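Local coordinates for sporozoite microneme protein essential for cell traversal (PDB 4U5A), which is essential for Plasmodium sporozoites to traverse host cells and folds as a four-helix bundle, at residues Y57-P61 / I174-Y178; F75-N79 / Q94-I98; K108-L112 / N184-L188. One frame throughout, in Å; residues are numbered along the deposited sequence.

Interaction 1. Residues Y57-P61 / I174-Y178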
loop_
_atom_site.group_PDB
_atom_site.type_symbol
_atom_site.label_atom_id
_atom_site.label_comp_id
_atom_site.label_asym_id
_atom_site.label_seq_id
_atom_site.Cartn_x
_atom_site.Cartn_y
_atom_site.Cartn_z
ATOM N N TYR A 57 1.968 14.883 2.954
ATOM C CA TYR A 57 1.120 13.917 2.253
ATOM C C TYR A 57 1.458 12.465 2.592
ATOM O O TYR A 57 0.584 11.601 2.594
ATOM C CB TYR A 57 1.228 14.117 0.739
ATOM C CG TYR A 57 0.314 15.186 0.186
ATOM C CD1 TYR A 57 -0.583 15.859 1.005
ATOM C CD2 TYR A 57 0.344 15.519 -1.159
ATOM C CE1 TYR A 57 -1.421 16.838 0.497
ATOM C CE2 TYR A 57 -0.490 16.492 -1.672
ATOM C CZ TYR A 57 -1.368 17.148 -0.845
ATOM O OH TYR A 57 -2.193 18.118 -1.366
ATOM N N SER A 58 2.731 12.201 2.863
ATOM C CA SER A 58 3.207 10.836 3.067
ATOM C C SER A 58 2.795 10.221 4.404
ATOM O O SER A 58 2.991 9.027 4.624
ATOM C CB SER A 58 4.731 10.798 2.947
ATOM O OG SER A 58 5.335 11.586 3.958
ATOM N N PHE A 59 2.220 11.025 5.290
ATOM C CA PHE A 59 1.897 10.549 6.633
ATOM C C PHE A 59 0.580 9.786 6.680
ATOM O O PHE A 59 0.403 8.893 7.511
ATOM C CB PHE A 59 1.865 11.719 7.618
ATOM C CG PHE A 59 3.227 12.261 7.957
ATOM C CD1 PHE A 59 4.358 11.468 7.814
ATOM C CD2 PHE A 59 3.379 13.558 8.424
ATOM C CE1 PHE A 59 5.615 11.961 8.125
ATOM C CE2 PHE A 59 4.631 14.057 8.737
ATOM C CZ PHE A 59 5.752 13.257 8.588
ATOM N N VAL A 60 -0.340 10.131 5.789
ATOM C CA VAL A 60 -1.653 9.494 5.783
ATOM C C VAL A 60 -1.608 8.025 5.316
ATOM O O VAL A 60 -2.227 7.174 5.952
ATOM C CB VAL A 60 -2.657 10.297 4.921
ATOM C CG1 VAL A 60 -4.045 9.680 4.986
ATOM C CG2 VAL A 60 -2.711 11.733 5.394
ATOM N N PRO A 61 -0.876 7.715 4.222
ATOM C CA PRO A 61 -0.829 6.302 3.832
ATOM C C PRO A 61 -0.225 5.406 4.909
ATOM O O PRO A 61 -0.648 4.257 5.032
ATOM C CB PRO A 61 0.055 6.312 2.578
ATOM C CG PRO A 61 -0.122 7.665 2.014
ATOM C CD PRO A 61 -0.228 8.567 3.206
ATOM N N ILE A 174 -1.673 16.728 -8.432
ATOM C CA ILE A 174 -1.505 15.569 -7.565
ATOM C C ILE A 174 -2.698 15.359 -6.637
ATOM O O ILE A 174 -2.818 14.302 -6.019
ATOM C CB ILE A 174 -0.220 15.668 -6.711
ATOM C CG1 ILE A 174 -0.350 16.771 -5.661
ATOM C CG2 ILE A 174 1.003 15.894 -7.590
ATOM C CD1 ILE A 174 0.848 16.863 -4.748
ATOM N N THR A 175 -3.579 16.352 -6.531
ATOM C CA THR A 175 -4.747 16.198 -5.662
ATOM C C THR A 175 -5.673 15.047 -6.107
ATOM O O THR A 175 -6.079 14.237 -5.272
ATOM C CB THR A 175 -5.562 17.514 -5.556
ATOM O OG1 THR A 175 -4.819 18.481 -4.802
ATOM C CG2 THR A 175 -6.894 17.272 -4.866
ATOM N N PRO A 176 -6.008 14.954 -7.412
ATOM C CA PRO A 176 -6.847 13.796 -7.753
ATOM C C PRO A 176 -6.133 12.459 -7.566
ATOM O O PRO A 176 -6.751 11.496 -7.114
ATOM C CB PRO A 176 -7.171 14.010 -9.235
ATOM C CG PRO A 176 -6.946 15.443 -9.495
ATOM C CD PRO A 176 -5.903 15.912 -8.529
ATOM N N ILE A 177 -4.847 12.416 -7.900
ATOM C CA ILE A 177 -4.054 11.196 -7.789
ATOM C C ILE A 177 -3.923 10.741 -6.337
ATOM O O ILE A 177 -4.148 9.574 -6.018
ATOM C CB ILE A 177 -2.649 11.390 -8.410
ATOM C CG1 ILE A 177 -2.769 11.633 -9.917
ATOM C CG2 ILE A 177 -1.761 10.185 -8.146
ATOM C CD1 ILE A 177 -1.454 11.941 -10.601
ATOM N N TYR A 178 -3.572 11.678 -5.462
ATOM C CA TYR A 178 -3.402 11.391 -4.041
ATOM C C TYR A 178 -4.730 11.038 -3.363
ATOM O O TYR A 178 -4.783 10.123 -2.541
ATOM C CB TYR A 178 -2.727 12.580 -3.346
ATOM C CG TYR A 178 -2.676 12.482 -1.842
ATOM C CD1 TYR A 178 -1.719 11.696 -1.209
ATOM C CD2 TYR A 178 -3.557 13.208 -1.051
ATOM C CE1 TYR A 178 -1.667 11.607 0.168
ATOM C CE2 TYR A 178 -3.512 13.131 0.324
ATOM C CZ TYR A 178 -2.566 12.329 0.929
ATOM O OH TYR A 178 -2.521 12.256 2.301
#

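Interaction 2. Residues F75-N79 / Q94-I98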
loop_
_atom_site.group_PDB
_atom_site.type_symbol
_atom_site.label_atom_id
_atom_site.label_comp_id
_atom_site.label_asym_id
_atom_site.label_seq_id
_atom_site.Cartn_x
_atom_site.Cartn_y
_atom_site.Cartn_z
ATOM N N PHE A 75 -7.906 -8.660 15.674
ATOM C CA PHE A 75 -8.811 -9.756 15.349
ATOM C C PHE A 75 -8.284 -11.096 15.842
ATOM O O PHE A 75 -9.020 -11.878 16.445
ATOM C CB PHE A 75 -9.051 -9.835 13.845
ATOM C CG PHE A 75 -9.857 -11.030 13.431
ATOM C CD1 PHE A 75 -11.240 -11.014 13.519
ATOM C CD2 PHE A 75 -9.229 -12.182 12.977
ATOM C CE1 PHE A 75 -11.987 -12.118 13.146
ATOM C CE2 PHE A 75 -9.966 -13.290 12.606
ATOM C CZ PHE A 75 -11.349 -13.259 12.689
ATOM N N ILE A 76 -7.010 -11.357 15.571
ATOM C CA ILE A 76 -6.367 -12.604 15.968
ATOM C C ILE A 76 -6.363 -12.779 17.491
ATOM O O ILE A 76 -6.613 -13.877 17.990
ATOM C CB ILE A 76 -4.937 -12.684 15.409
ATOM C CG1 ILE A 76 -4.989 -12.783 13.882
ATOM C CG2 ILE A 76 -4.192 -13.876 15.987
ATOM C CD1 ILE A 76 -3.655 -13.045 13.236
ATOM N N GLU A 77 -6.086 -11.709 18.228
ATOM C CA GLU A 77 -6.058 -11.788 19.685
ATOM C C GLU A 77 -7.426 -12.175 20.239
ATOM O O GLU A 77 -7.532 -13.029 21.122
ATOM C CB GLU A 77 -5.618 -10.457 20.290
ATOM C CG GLU A 77 -4.208 -10.046 19.936
ATOM C CD GLU A 77 -3.166 -10.925 20.592
ATOM O OE1 GLU A 77 -3.384 -11.343 21.749
ATOM O OE2 GLU A 77 -2.122 -11.184 19.956
ATOM N N ASN A 78 -8.469 -11.535 19.720
ATOM C CA ASN A 78 -9.830 -11.769 20.184
ATOM C C ASN A 78 -10.392 -13.093 19.676
ATOM O O ASN A 78 -11.473 -13.517 20.092
ATOM C CB ASN A 78 -10.737 -10.614 19.764
ATOM C CG ASN A 78 -10.438 -9.329 20.525
ATOM O OD1 ASN A 78 -9.797 -9.345 21.578
ATOM N ND2 ASN A 78 -10.893 -8.204 19.982
ATOM N N ASN A 79 -9.650 -13.750 18.790
ATOM C CA ASN A 79 -10.097 -14.998 18.181
ATOM C C ASN A 79 -9.385 -16.196 18.812
ATOM O O ASN A 79 -9.719 -17.350 18.543
ATOM C CB ASN A 79 -9.848 -14.953 16.665
ATOM C CG ASN A 79 -10.492 -16.110 15.922
ATOM O OD1 ASN A 79 -9.816 -17.059 15.527
ATOM N ND2 ASN A 79 -11.802 -16.029 15.715
ATOM N N GLN A 94 -9.705 -22.148 10.151
ATOM C CA GLN A 94 -9.681 -20.728 10.509
ATOM C C GLN A 94 -8.324 -20.098 10.262
ATOM O O GLN A 94 -8.233 -18.983 9.739
ATOM C CB GLN A 94 -10.069 -20.525 11.975
ATOM C CG GLN A 94 -10.271 -19.068 12.370
ATOM C CD GLN A 94 -11.590 -18.496 11.892
ATOM O OE1 GLN A 94 -12.390 -19.186 11.257
ATOM N NE2 GLN A 94 -11.826 -17.223 12.197
ATOM N N LYS A 95 -7.272 -20.814 10.649
ATOM C CA LYS A 95 -5.909 -20.353 10.417
ATOM C C LYS A 95 -5.699 -20.129 8.919
ATOM O O LYS A 95 -5.177 -19.088 8.491
ATOM C CB LYS A 95 -4.913 -21.376 10.958
ATOM C CG LYS A 95 -3.474 -20.918 11.004
ATOM C CD LYS A 95 -2.657 -21.841 11.891
ATOM C CE LYS A 95 -2.284 -23.108 11.141
ATOM N NZ LYS A 95 -1.494 -24.049 11.981
ATOM N N GLU A 96 -6.174 -21.088 8.127
ATOM C CA GLU A 96 -6.135 -20.980 6.672
ATOM C C GLU A 96 -6.879 -19.742 6.148
ATOM O O GLU A 96 -6.363 -19.009 5.298
ATOM C CB GLU A 96 -6.733 -22.252 6.063
ATOM C CG GLU A 96 -6.991 -22.210 4.573
ATOM C CD GLU A 96 -7.799 -23.403 4.100
ATOM O OE1 GLU A 96 -8.104 -24.285 4.931
ATOM O OE2 GLU A 96 -8.143 -23.454 2.901
ATOM N N LYS A 97 -8.070 -19.497 6.685
ATOM C CA LYS A 97 -8.887 -18.350 6.288
ATOM C C LYS A 97 -8.197 -17.017 6.582
ATOM O O LYS A 97 -8.205 -16.097 5.753
ATOM C CB LYS A 97 -10.243 -18.402 6.997
ATOM C CG LYS A 97 -11.148 -19.527 6.520
ATOM C CD LYS A 97 -12.469 -19.521 7.266
ATOM C CE LYS A 97 -13.394 -20.619 6.767
ATOM N NZ LYS A 97 -14.679 -20.651 7.522
ATOM N N ILE A 98 -7.603 -16.920 7.766
ATOM C CA ILE A 98 -6.879 -15.720 8.158
ATOM C C ILE A 98 -5.696 -15.492 7.218
ATOM O O ILE A 98 -5.474 -14.367 6.740
ATOM C CB ILE A 98 -6.394 -15.811 9.620
ATOM C CG1 ILE A 98 -7.596 -15.872 10.566
ATOM C CG2 ILE A 98 -5.526 -14.623 9.975
ATOM C CD1 ILE A 98 -7.232 -16.175 12.004
#

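Interaction 3. Residues K108-L112 / N184-L188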
loop_
_atom_site.group_PDB
_atom_site.type_symbol
_atom_site.label_atom_id
_atom_site.label_comp_id
_atom_site.label_asym_id
_atom_site.label_seq_id
_atom_site.Cartn_x
_atom_site.Cartn_y
_atom_site.Cartn_z
ATOM N N LYS A 108 -3.654 -6.732 -2.931
ATOM C CA LYS A 108 -4.278 -5.458 -3.277
ATOM C C LYS A 108 -3.294 -4.300 -3.071
ATOM O O LYS A 108 -3.194 -3.384 -3.902
ATOM C CB LYS A 108 -5.538 -5.233 -2.444
ATOM C CG LYS A 108 -6.594 -6.321 -2.599
ATOM C CD LYS A 108 -7.053 -6.492 -4.040
ATOM C CE LYS A 108 -8.300 -5.675 -4.344
ATOM N NZ LYS A 108 -8.832 -5.975 -5.706
ATOM N N LEU A 109 -2.553 -4.364 -1.969
ATOM C CA LEU A 109 -1.558 -3.348 -1.647
ATOM C C LEU A 109 -0.441 -3.288 -2.691
ATOM O O LEU A 109 -0.031 -2.203 -3.094
ATOM C CB LEU A 109 -0.974 -3.604 -0.256
ATOM C CG LEU A 109 -1.865 -3.135 0.903
ATOM C CD1 LEU A 109 -1.281 -3.534 2.252
ATOM C CD2 LEU A 109 -2.091 -1.633 0.835
ATOM N N ASN A 110 0.058 -4.447 -3.116
ATOM C CA ASN A 110 1.109 -4.492 -4.133
ATOM C C ASN A 110 0.628 -3.939 -5.485
ATOM O O ASN A 110 1.363 -3.210 -6.171
ATOM C CB ASN A 110 1.626 -5.924 -4.301
ATOM C CG ASN A 110 2.456 -6.398 -3.111
ATOM O OD1 ASN A 110 3.105 -5.603 -2.431
ATOM N ND2 ASN A 110 2.436 -7.704 -2.860
ATOM N N SER A 111 -0.609 -4.268 -5.852
ATOM C CA SER A 111 -1.212 -3.705 -7.059
ATOM C C SER A 111 -1.240 -2.173 -6.972
ATOM O O SER A 111 -0.839 -1.455 -7.911
ATOM C CB SER A 111 -2.626 -4.265 -7.248
ATOM O OG SER A 111 -3.248 -3.749 -8.412
ATOM N N LEU A 112 -1.688 -1.693 -5.815
ATOM C CA LEU A 112 -1.751 -0.267 -5.518
ATOM C C LEU A 112 -0.374 0.391 -5.643
ATOM O O LEU A 112 -0.243 1.512 -6.162
ATOM C CB LEU A 112 -2.316 -0.064 -4.112
ATOM C CG LEU A 112 -3.412 0.984 -3.925
ATOM C CD1 LEU A 112 -4.497 0.825 -4.977
ATOM C CD2 LEU A 112 -4.011 0.863 -2.538
ATOM N N ASN A 184 -8.536 4.415 -2.114
ATOM C CA ASN A 184 -8.315 2.984 -2.314
ATOM C C ASN A 184 -7.852 2.293 -1.034
ATOM O O ASN A 184 -8.224 1.151 -0.770
ATOM C CB ASN A 184 -7.288 2.742 -3.429
ATOM C CG ASN A 184 -7.889 2.868 -4.815
ATOM O OD1 ASN A 184 -9.043 2.505 -5.040
ATOM N ND2 ASN A 184 -7.106 3.386 -5.753
ATOM N N LEU A 185 -7.044 2.992 -0.242
ATOM C CA LEU A 185 -6.579 2.466 1.037
ATOM C C LEU A 185 -7.723 2.410 2.042
ATOM O O LEU A 185 -7.783 1.513 2.883
ATOM C CB LEU A 185 -5.430 3.320 1.583
ATOM C CG LEU A 185 -4.102 3.258 0.823
ATOM C CD1 LEU A 185 -3.105 4.260 1.380
ATOM C CD2 LEU A 185 -3.532 1.851 0.888
ATOM N N THR A 186 -8.639 3.365 1.934
ATOM C CA THR A 186 -9.775 3.449 2.840
ATOM C C THR A 186 -10.787 2.336 2.583
ATOM O O THR A 186 -11.328 1.745 3.517
ATOM C CB THR A 186 -10.471 4.817 2.710
ATOM O OG1 THR A 186 -9.571 5.845 3.134
ATOM C CG2 THR A 186 -11.719 4.878 3.568
ATOM N N ASP A 187 -11.026 2.047 1.309
ATOM C CA ASP A 187 -11.946 0.985 0.922
ATOM C C ASP A 187 -11.347 -0.396 1.175
ATOM O O ASP A 187 -12.073 -1.366 1.393
ATOM C CB ASP A 187 -12.345 1.141 -0.546
ATOM C CG ASP A 187 -13.118 2.422 -0.802
ATOM O OD1 ASP A 187 -13.541 3.068 0.181
ATOM O OD2 ASP A 187 -13.297 2.788 -1.983
ATOM N N LEU A 188 -10.019 -0.475 1.154
ATOM C CA LEU A 188 -9.317 -1.720 1.442
ATOM C C LEU A 188 -9.486 -2.085 2.909
ATOM O O LEU A 188 -9.685 -3.250 3.255
ATOM C CB LEU A 188 -7.836 -1.591 1.091
ATOM C CG LEU A 188 -7.025 -2.883 0.997
ATOM C CD1 LEU A 188 -7.721 -3.891 0.101
ATOM C CD2 LEU A 188 -5.631 -2.584 0.474
#

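Interaction 1. Residues Y57-P61 / I174-Y178
Tyr57 and Tyr178 lie ring on ring, the centroids 4.3 Å apart and the planes only 11° from parallel. This is a face-to-face stack, each ring lying over a face of the other with a small shift between centres. The two side chains cross obliquely, and the Tyr178 hydroxyl passes beyond the Tyr57 ring toward its backbone. There Tyr178 OH donates to Tyr57 O, 3.2 Å away, meeting a lone pair in the carbonyl plane at a C=O...donor angle of 123°. That carbonyl stands at the end of helix 49-57, where the residue four places on is Pro61, which has no N-H to give, so the phenol probably takes the place of a helix amide. Tyr178 CG is anti to its backbone N (chi1 172°), which sends the ring across to the break between the two helices. Val60 meets the hydroxyl end of the same ring, the two side chains at about a right angle. In the plane of the Tyr57 ring, Ile174 CD1 abuts the edge at Tyr57 CE2, 3.4 Å away. Ile174 and Tyr178 are one turn apart on helix 167-197, joined by the backbone hydrogen bond from Tyr178 N to Ile174 O, and the helix kinks between them at Pro176. Around this contact, Phe36 of helix 10-39 packs on Tyr57 and Pro61, Ile182 meets Val60 and Pro61, and Ile123 of helix 88-126 backs Ile174.

Interaction 2. Residues F75-N79 / Q94-I98
Ile98 reaches both Phe75 and Ile76 with separate branches. Its CD1 touches the Phe75 ring at the edge, 4.0 Å from Phe75 CE2, while its CG2 meets the tip of Ile76, 4.1 Å from Ile76 CD1. Ile98 CG1 is anti to the carbonyl carbon (chi1 -64°) and CG2 anti to the backbone N, so the two branches spread along the facing helix. One turn away, Gln94 NE2 also comes to the rim of the Phe75 ring, near its plane, with Phe75 CZ the closest ring atom at 4.0 Å. Asn79 and Gln94 approach from opposite directions with their amide planes 19° from parallel and offset. Asn79 ND2 and Gln94 NE2 are 3.7 Å apart, and no hydrogen bond joins the two groups. The helices run antiparallel at 170°, with axes 12.5 Å apart: this is a helical hairpin, helix 59-84 turning back into helix 88-126 through a short connection, at one end of the four-helix bundle. The spacing is wide, and the side chains meet near their ends. Both amides find their partners elsewhere. Gln94, bent at chi2, gives NE2 to the backbone O of Ile199, near the C-terminus, and Asn79 ND2 makes a weak hydrogen bond to Tyr90 OH. Ile199 also packs on Phe75 and Ile98, so the C-terminal tail touches both arms of the hairpin. Beyond Ile76 lie Phe14, Leu17 and Ser18 of helix 10-39.

Interaction 3. Residues K108-L112 / N184-L188
The side-chain amide of Asn184 is the one flat group in this contact, and Leu112 meets it with a methyl. Leu112 CD1 stands to one side of the amide plane, displaced toward the part between CB and ND2, at 3.7 Å from Asn184 ND2 and from Asn184 CB alike. No hydrogen bond crosses the contact, and everything else is aliphatic. The other methyl of Leu112 turns inward, bringing its CD2 to 3.6 Å from Leu185 CD2; CD1 lies on Asn184 alone, while CD2 also brushes Asn184 CB. Leu109, three residues earlier, works with one methyl: its CD2 sits against two methyls of the opposite helix, Leu185 CD2 at 3.8 Å and Leu188 CD2 at 3.7 Å, with the Leu109 and Leu185 side chains crossing at about a right angle. Leu188 divides its branches too: CD2 faces Leu109, and CD1 rests on Lys108 CB at 3.6 Å. With CG anti to its backbone N (chi1 -165°), Leu188 extends across the gap between the helices. Lys108 lends only the base of its chain, which bends at chi2 and chi3 to carry the amine away from the contact on an exposed flank. The two helices are antiparallel at 176°, their axes 11.3 Å apart, and four leucines make up most of the interface. On the inner side, helix 59-84 closes over the contact: Leu65 packs on Leu109, while Pro61 and Lys64 touch Leu185, so three of the bundle's helices meet here.

The three contacts tie together helices 59-84, 88-126 and 167-197 of a four-helix bundle. Interaction 2 joins the first pair, interaction 3 the second, and interaction 1 links helix 167-197 to the junction of helices 49-57 and 59-84. Along the chain, interaction 2 nests within the loop closed by interaction 1 and closes before interaction 3 opens, whereas interactions 1 and 3 cross. Interactions 1 and 2 lie on opposite sides of the chain's centre, 32 Å apart centre to centre; interaction 3 is nearer the middle. Interactions 1 and 3 touch, Pro61 CA 3.9 Å from Leu185 CD1; interaction 2 stands about 12 Å from interaction 3 at nearest atoms. Helices are thus joined mid-length and toward both ends.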